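Endoglucanase EG-II (Hypocrea jecorina, PDB 3QR3) hydrolyses internal beta-1,4-glucosidic bonds of cellulose, as an endoglucanase with a glycoside hydrolase family 5 TIM-barrel catalytic domain. Local coordinates at residues Gly92-Gly97 with Ser140-Gly145; Val3-Val8 with Ser176-Leu181. One frame throughout, in Å; residues are numbered along the deposited sequence.

Contact 1 of 2, residues Gly92-Gly97 with Ser140-Gly145. With SO4 (sulfate ion), chain E.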
loop_
_atom_site.group_PDB
_atom_site.type_symbol
_atom_site.label_atom_id
_atom_site.label_comp_id
_atom_site.label_asym_id
_atom_site.label_seq_id
_atom_site.Cartn_x
_atom_site.Cartn_y
_atom_site.Cartn_z
ATOM N N GLY A 92 -7.396 7.680 -12.582
ATOM C CA GLY A 92 -6.334 7.536 -13.558
ATOM C C GLY A 92 -5.782 6.126 -13.514
ATOM O O GLY A 92 -5.487 5.507 -14.539
ATOM N N CYS A 93 -5.651 5.618 -12.299
ATOM C CA CYS A 93 -5.178 4.260 -12.077
ATOM C C CYS A 93 -6.199 3.249 -12.615
ATOM O O CYS A 93 -5.853 2.321 -13.347
ATOM C CB CYS A 93 -4.948 4.055 -10.575
ATOM S SG CYS A 93 -4.657 2.368 -10.086
ATOM N N LEU A 94 -7.465 3.451 -12.273
ATOM C CA LEU A 94 -8.525 2.524 -12.686
ATOM C C LEU A 94 -8.750 2.533 -14.204
ATOM O O LEU A 94 -9.109 1.518 -14.786
ATOM C CB LEU A 94 -9.837 2.854 -11.968
ATOM C CG LEU A 94 -9.910 2.664 -10.451
ATOM C CD1 LEU A 94 -11.200 3.249 -9.944
ATOM C CD2 LEU A 94 -9.798 1.183 -10.061
ATOM N N SER A 95 -8.534 3.684 -14.830
ATOM C CA SER A 95 -8.741 3.841 -16.271
ATOM C C SER A 95 -7.779 3.006 -17.089
ATOM O O SER A 95 -8.027 2.721 -18.261
ATOM C CB SER A 95 -8.606 5.312 -16.671
ATOM O OG SER A 95 -9.708 6.071 -16.188
ATOM N N LEU A 96 -6.673 2.624 -16.464
ATOM C CA LEU A 96 -5.655 1.810 -17.109
ATOM C C LEU A 96 -5.942 0.318 -16.949
ATOM O O LEU A 96 -5.133 -0.517 -17.345
ATOM C CB LEU A 96 -4.287 2.145 -16.509
ATOM C CG LEU A 96 -3.792 3.551 -16.846
ATOM C CD1 LEU A 96 -2.691 3.974 -15.891
ATOM C CD2 LEU A 96 -3.314 3.598 -18.291
ATOM N N GLY A 97 -7.089 -0.010 -16.357
ATOM C CA GLY A 97 -7.453 -1.395 -16.101
ATOM C C GLY A 97 -6.770 -1.995 -14.876
ATOM O O GLY A 97 -6.960 -3.167 -14.559
ATOM N N SER A 140 -15.097 -2.249 -8.568
ATOM C CA SER A 140 -14.562 -3.468 -7.970
ATOM C C SER A 140 -13.031 -3.553 -7.975
ATOM O O SER A 140 -12.457 -4.440 -7.341
ATOM C CB SER A 140 -15.153 -4.703 -8.663
ATOM O OG SER A 140 -14.623 -4.835 -9.972
ATOM N N ARG A 141 -12.364 -2.646 -8.678
ATOM C CA ARG A 141 -10.901 -2.713 -8.746
ATOM C C ARG A 141 -10.220 -1.751 -7.769
ATOM O O ARG A 141 -8.993 -1.618 -7.755
ATOM C CB ARG A 141 -10.397 -2.512 -10.182
ATOM C CG ARG A 141 -10.574 -3.747 -11.067
ATOM C CD ARG A 141 -10.092 -3.518 -12.501
ATOM N NE ARG A 141 -11.011 -2.679 -13.268
ATOM C CZ ARG A 141 -10.736 -1.447 -13.687
ATOM N NH1 ARG A 141 -9.557 -0.896 -13.419
ATOM N NH2 ARG A 141 -11.641 -0.770 -14.385
ATOM N N VAL A 142 -11.024 -1.079 -6.953
ATOM C CA VAL A 142 -10.484 -0.321 -5.836
ATOM C C VAL A 142 -10.212 -1.311 -4.700
ATOM O O VAL A 142 -11.049 -2.146 -4.368
ATOM C CB VAL A 142 -11.448 0.791 -5.385
ATOM C CG1 VAL A 142 -11.003 1.400 -4.057
ATOM C CG2 VAL A 142 -11.551 1.863 -6.459
ATOM N N TRP A 143 -9.024 -1.228 -4.126
ATOM C CA TRP A 143 -8.591 -2.166 -3.098
ATOM C C TRP A 143 -8.468 -1.331 -1.823
ATOM O O TRP A 143 -7.822 -0.280 -1.846
ATOM C CB TRP A 143 -7.234 -2.742 -3.526
ATOM C CG TRP A 143 -6.620 -3.736 -2.599
ATOM C CD1 TRP A 143 -6.456 -3.614 -1.249
ATOM C CD2 TRP A 143 -6.048 -4.997 -2.961
ATOM N NE1 TRP A 143 -5.840 -4.740 -0.744
ATOM C CE2 TRP A 143 -5.579 -5.602 -1.775
ATOM C CE3 TRP A 143 -5.904 -5.684 -4.170
ATOM C CZ2 TRP A 143 -4.968 -6.854 -1.767
ATOM C CZ3 TRP A 143 -5.295 -6.921 -4.162
ATOM C CH2 TRP A 143 -4.830 -7.494 -2.968
ATOM N N PHE A 144 -9.101 -1.759 -0.729
ATOM C CA PHE A 144 -9.137 -0.944 0.493
ATOM C C PHE A 144 -7.949 -1.236 1.427
ATOM O O PHE A 144 -7.934 -2.247 2.133
ATOM C CB PHE A 144 -10.476 -1.117 1.230
ATOM C CG PHE A 144 -11.677 -0.678 0.430
ATOM C CD1 PHE A 144 -12.111 0.637 0.467
ATOM C CD2 PHE A 144 -12.372 -1.581 -0.361
ATOM C CE1 PHE A 144 -13.216 1.044 -0.270
ATOM C CE2 PHE A 144 -13.475 -1.179 -1.096
ATOM C CZ PHE A 144 -13.893 0.136 -1.056
ATOM N N GLY A 145 -6.955 -0.351 1.406
ATOM C CA GLY A 145 -5.747 -0.493 2.212
ATOM C C GLY A 145 -5.914 0.160 3.572
ATOM O O GLY A 145 -5.514 1.321 3.808
HETATM S S SO4 E . -14.714 -3.038 -13.844
HETATM O O1 SO4 E . -14.029 -2.430 -14.991
HETATM O O2 SO4 E . -15.580 -2.059 -13.194
HETATM O O3 SO4 E . -15.531 -4.154 -14.289
HETATM O O4 SO4 E . -13.719 -3.488 -12.882
#

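Contact 2 of 2, residues Val3-Val8 with Ser176-Leu181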
loop_
_atom_site.group_PDB
_atom_site.type_symbol
_atom_site.label_atom_id
_atom_site.label_comp_id
_atom_site.label_asym_id
_atom_site.label_seq_id
_atom_site.Cartn_x
_atom_site.Cartn_y
_atom_site.Cartn_z
ATOM N N VAL A 3 2.857 -14.013 -9.560
ATOM C CA VAL A 3 1.806 -13.411 -8.759
ATOM C C VAL A 3 0.887 -12.613 -9.665
ATOM O O VAL A 3 1.294 -12.123 -10.717
ATOM C CB VAL A 3 2.368 -12.494 -7.664
ATOM C CG1 VAL A 3 3.237 -13.301 -6.694
ATOM C CG2 VAL A 3 3.171 -11.346 -8.293
ATOM N N ARG A 4 -0.360 -12.478 -9.259
ATOM C CA ARG A 4 -1.321 -11.780 -10.098
ATOM C C ARG A 4 -0.997 -10.291 -10.290
ATOM O O ARG A 4 -1.107 -9.759 -11.396
ATOM C CB ARG A 4 -2.718 -11.961 -9.516
ATOM C CG ARG A 4 -3.816 -11.346 -10.339
ATOM C CD ARG A 4 -5.184 -11.719 -9.803
ATOM N NE ARG A 4 -6.202 -10.925 -10.473
ATOM C CZ ARG A 4 -7.460 -10.829 -10.079
ATOM N NH1 ARG A 4 -7.871 -11.489 -9.001
ATOM N NH2 ARG A 4 -8.300 -10.073 -10.770
ATOM N N PHE A 5 -0.584 -9.624 -9.214
ATOM C CA PHE A 5 -0.406 -8.184 -9.245
ATOM C C PHE A 5 1.047 -7.757 -9.068
ATOM O O PHE A 5 1.741 -8.204 -8.158
ATOM C CB PHE A 5 -1.300 -7.524 -8.193
ATOM C CG PHE A 5 -2.765 -7.775 -8.406
ATOM C CD1 PHE A 5 -3.383 -7.368 -9.580
ATOM C CD2 PHE A 5 -3.528 -8.397 -7.433
ATOM C CE1 PHE A 5 -4.723 -7.587 -9.784
ATOM C CE2 PHE A 5 -4.880 -8.622 -7.628
ATOM C CZ PHE A 5 -5.478 -8.217 -8.804
ATOM N N ALA A 6 1.504 -6.910 -9.982
ATOM C CA ALA A 6 2.836 -6.334 -9.922
ATOM C C ALA A 6 2.645 -4.857 -10.166
ATOM O O ALA A 6 1.941 -4.476 -11.102
ATOM C CB ALA A 6 3.729 -6.918 -11.009
ATOM N N GLY A 7 3.239 -4.026 -9.318
ATOM C CA GLY A 7 3.124 -2.593 -9.500
ATOM C C GLY A 7 3.994 -1.813 -8.547
ATOM O O GLY A 7 4.976 -2.336 -8.000
ATOM N N VAL A 8 3.625 -0.553 -8.342
ATOM C CA VAL A 8 4.446 0.362 -7.568
ATOM C C VAL A 8 3.580 1.353 -6.800
ATOM O O VAL A 8 2.422 1.602 -7.147
ATOM C CB VAL A 8 5.400 1.160 -8.468
ATOM C CG1 VAL A 8 6.206 0.224 -9.373
ATOM C CG2 VAL A 8 4.606 2.138 -9.295
ATOM N N SER A 176 -17.631 -6.302 -3.352
ATOM C CA SER A 176 -16.854 -7.078 -4.317
ATOM C C SER A 176 -15.342 -6.901 -4.148
ATOM O O SER A 176 -14.565 -7.687 -4.675
ATOM C CB SER A 176 -17.248 -6.689 -5.746
ATOM O OG SER A 176 -16.793 -5.377 -6.056
ATOM N N GLN A 177 -14.929 -5.869 -3.417
ATOM C CA GLN A 177 -13.536 -5.427 -3.442
ATOM C C GLN A 177 -12.618 -6.215 -2.514
ATOM O O GLN A 177 -13.062 -6.753 -1.504
ATOM C CB GLN A 177 -13.457 -3.939 -3.069
ATOM C CG GLN A 177 -14.030 -2.986 -4.109
ATOM C CD GLN A 177 -15.537 -2.770 -3.980
ATOM O OE1 GLN A 177 -16.228 -3.484 -3.254
ATOM N NE2 GLN A 177 -16.049 -1.775 -4.694
ATOM N N PHE A 178 -11.331 -6.265 -2.856
ATOM C CA PHE A 178 -10.302 -6.712 -1.918
ATOM C C PHE A 178 -10.160 -5.722 -0.763
ATOM O O PHE A 178 -10.264 -4.500 -0.953
ATOM C CB PHE A 178 -8.931 -6.827 -2.609
ATOM C CG PHE A 178 -8.814 -7.975 -3.584
ATOM C CD1 PHE A 178 -8.895 -9.293 -3.147
ATOM C CD2 PHE A 178 -8.585 -7.729 -4.935
ATOM C CE1 PHE A 178 -8.764 -10.341 -4.037
ATOM C CE2 PHE A 178 -8.458 -8.775 -5.837
ATOM C CZ PHE A 178 -8.538 -10.081 -5.392
ATOM N N ILE A 179 -9.882 -6.247 0.424
ATOM C CA ILE A 179 -9.609 -5.419 1.592
ATOM C C ILE A 179 -8.334 -5.932 2.269
ATOM O O ILE A 179 -8.191 -7.124 2.490
ATOM C CB ILE A 179 -10.776 -5.448 2.604
ATOM C CG1 ILE A 179 -12.075 -4.979 1.949
ATOM C CG2 ILE A 179 -10.464 -4.568 3.808
ATOM C CD1 ILE A 179 -13.297 -5.108 2.867
ATOM N N SER A 180 -7.404 -5.030 2.576
ATOM C CA SER A 180 -6.163 -5.390 3.260
ATOM C C SER A 180 -6.357 -5.549 4.756
ATOM O O SER A 180 -7.085 -4.772 5.375
ATOM C CB SER A 180 -5.120 -4.289 3.070
ATOM O OG SER A 180 -4.683 -4.213 1.732
ATOM N N LEU A 181 -5.680 -6.539 5.338
ATOM C CA LEU A 181 -5.602 -6.678 6.790
ATOM C C LEU A 181 -4.148 -6.453 7.232
ATOM O O LEU A 181 -3.302 -7.329 7.054
ATOM C CB LEU A 181 -6.084 -8.075 7.219
ATOM C CG LEU A 181 -7.452 -8.529 6.695
ATOM C CD1 LEU A 181 -7.787 -9.939 7.162
ATOM C CD2 LEU A 181 -8.555 -7.542 7.114
#

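Contact 1 of 2, residues Gly92-Gly97 with Ser140-Gly145
Arg141 reaches from the loop before strand 142-145 of the TIM barrel to the C-terminal end of helix 80-95, where its NH1 donates to Leu94 O at 2.8 Å and also to Ala98 O. The bond to Leu94 is nearly straight (163°), lies in the carbonyl plane on a lone pair, and leaves the guanidinium at its edge; NH2 adds a weak second bond to the same oxygen. The chain of Arg141 is bent at chi3 (-74°), and the bend turns the guanidinium toward the helix end. The edge formed by NE and NH2 holds a sulfate ion, probably from the crystallisation liquor, with NE 2.9 Å from O4 and NH2 3.0 Å from O1. Leu94 CD2 lies 3.7 Å from Arg141 CB, the two side chains running past each other in opposite directions, while Leu94 CD1 meets Val142 CG2 at 3.8 Å. Gly97, with positive phi, closes the helix in a Schellman motif and donates from its N to Leu94 O. A methionine here would probably leave Leu94 O without its side-chain donor and Ala98 O without the NH1 bond, and remove the charge that holds the sulfate. The positive guanidinium at the carbonyl end of the helix probably interacts favourably with its dipole, while the sulfate offsets part of the charge.

Contact 2 of 2, residues Val3-Val8 with Ser176-Leu181
Phe5 and Phe178 meet inside the TIM barrel near the N-terminal ends of its parallel strands: Phe5 opens strand 5-11, and Phe178 comes from segment 176-181, which runs into strand 179-182. The two strands are not neighbours in the sheet, and the CA atoms of Phe5 and Phe178 stand 12.4 Å apart, so the barrel interior is spanned by side chains alone. The bond from CA to CB of each points to the other segment. In both, CG lies anti to the carbonyl carbon and beside the backbone N (chi1 -61° in Phe5), which sends the rings inward. They touch where Phe5 CE2 lies 4.0 Å from Phe178 CE2. Phe178 CE2 comes to the edge of the Phe5 ring, near its plane, and the two rings stand almost at right angles.

Arg4 covers a face of Phe5. Its chain, extended from CG to NE, passes with Arg4 CG 3.8 Å above the centre of the Phe5 ring, and the guanidinium continues beyond, with Phe5 CZ against one of its faces and offset toward the rim. The same guanidinium is steeply turned against the Phe178 ring, their planes 71° apart.

Other aromatic groups extend the cluster, for Phe5 also meets the ring of Tyr99 and Phe178 that of Trp143. Leu288 and Ile215, on strands 287-296 and 214-219, pack on Phe178 as well, so side chains from several barrel strands gather at this end. At the outer end of the cluster, Arg4 NH1 approaches the edge of the Phe178 ring in its plane, 3.9 Å from Phe178 CZ.

Overall arrangement
From the N terminus the chain enters the barrel through strand 5-11, whose first residues supply one side of contact 2. It then runs through strand 59-64 and helix 80-95 to the first segment of contact 1, and on through strand 99-104 and helix 122-136 to 140-145, which closes a loop of 42 residues. After helix 155-171 the segment 176-181 closes the far longer loop of contact 2, and the whole of contact 1 falls within it. Contact 1 joins a peripheral helix end to a barrel strand, whereas contact 2 spans the interior. They meet where strands 142-145 and 179-182 adjoin, with a probable hydrogen bond from Trp143 NE1 to Ser180 OG.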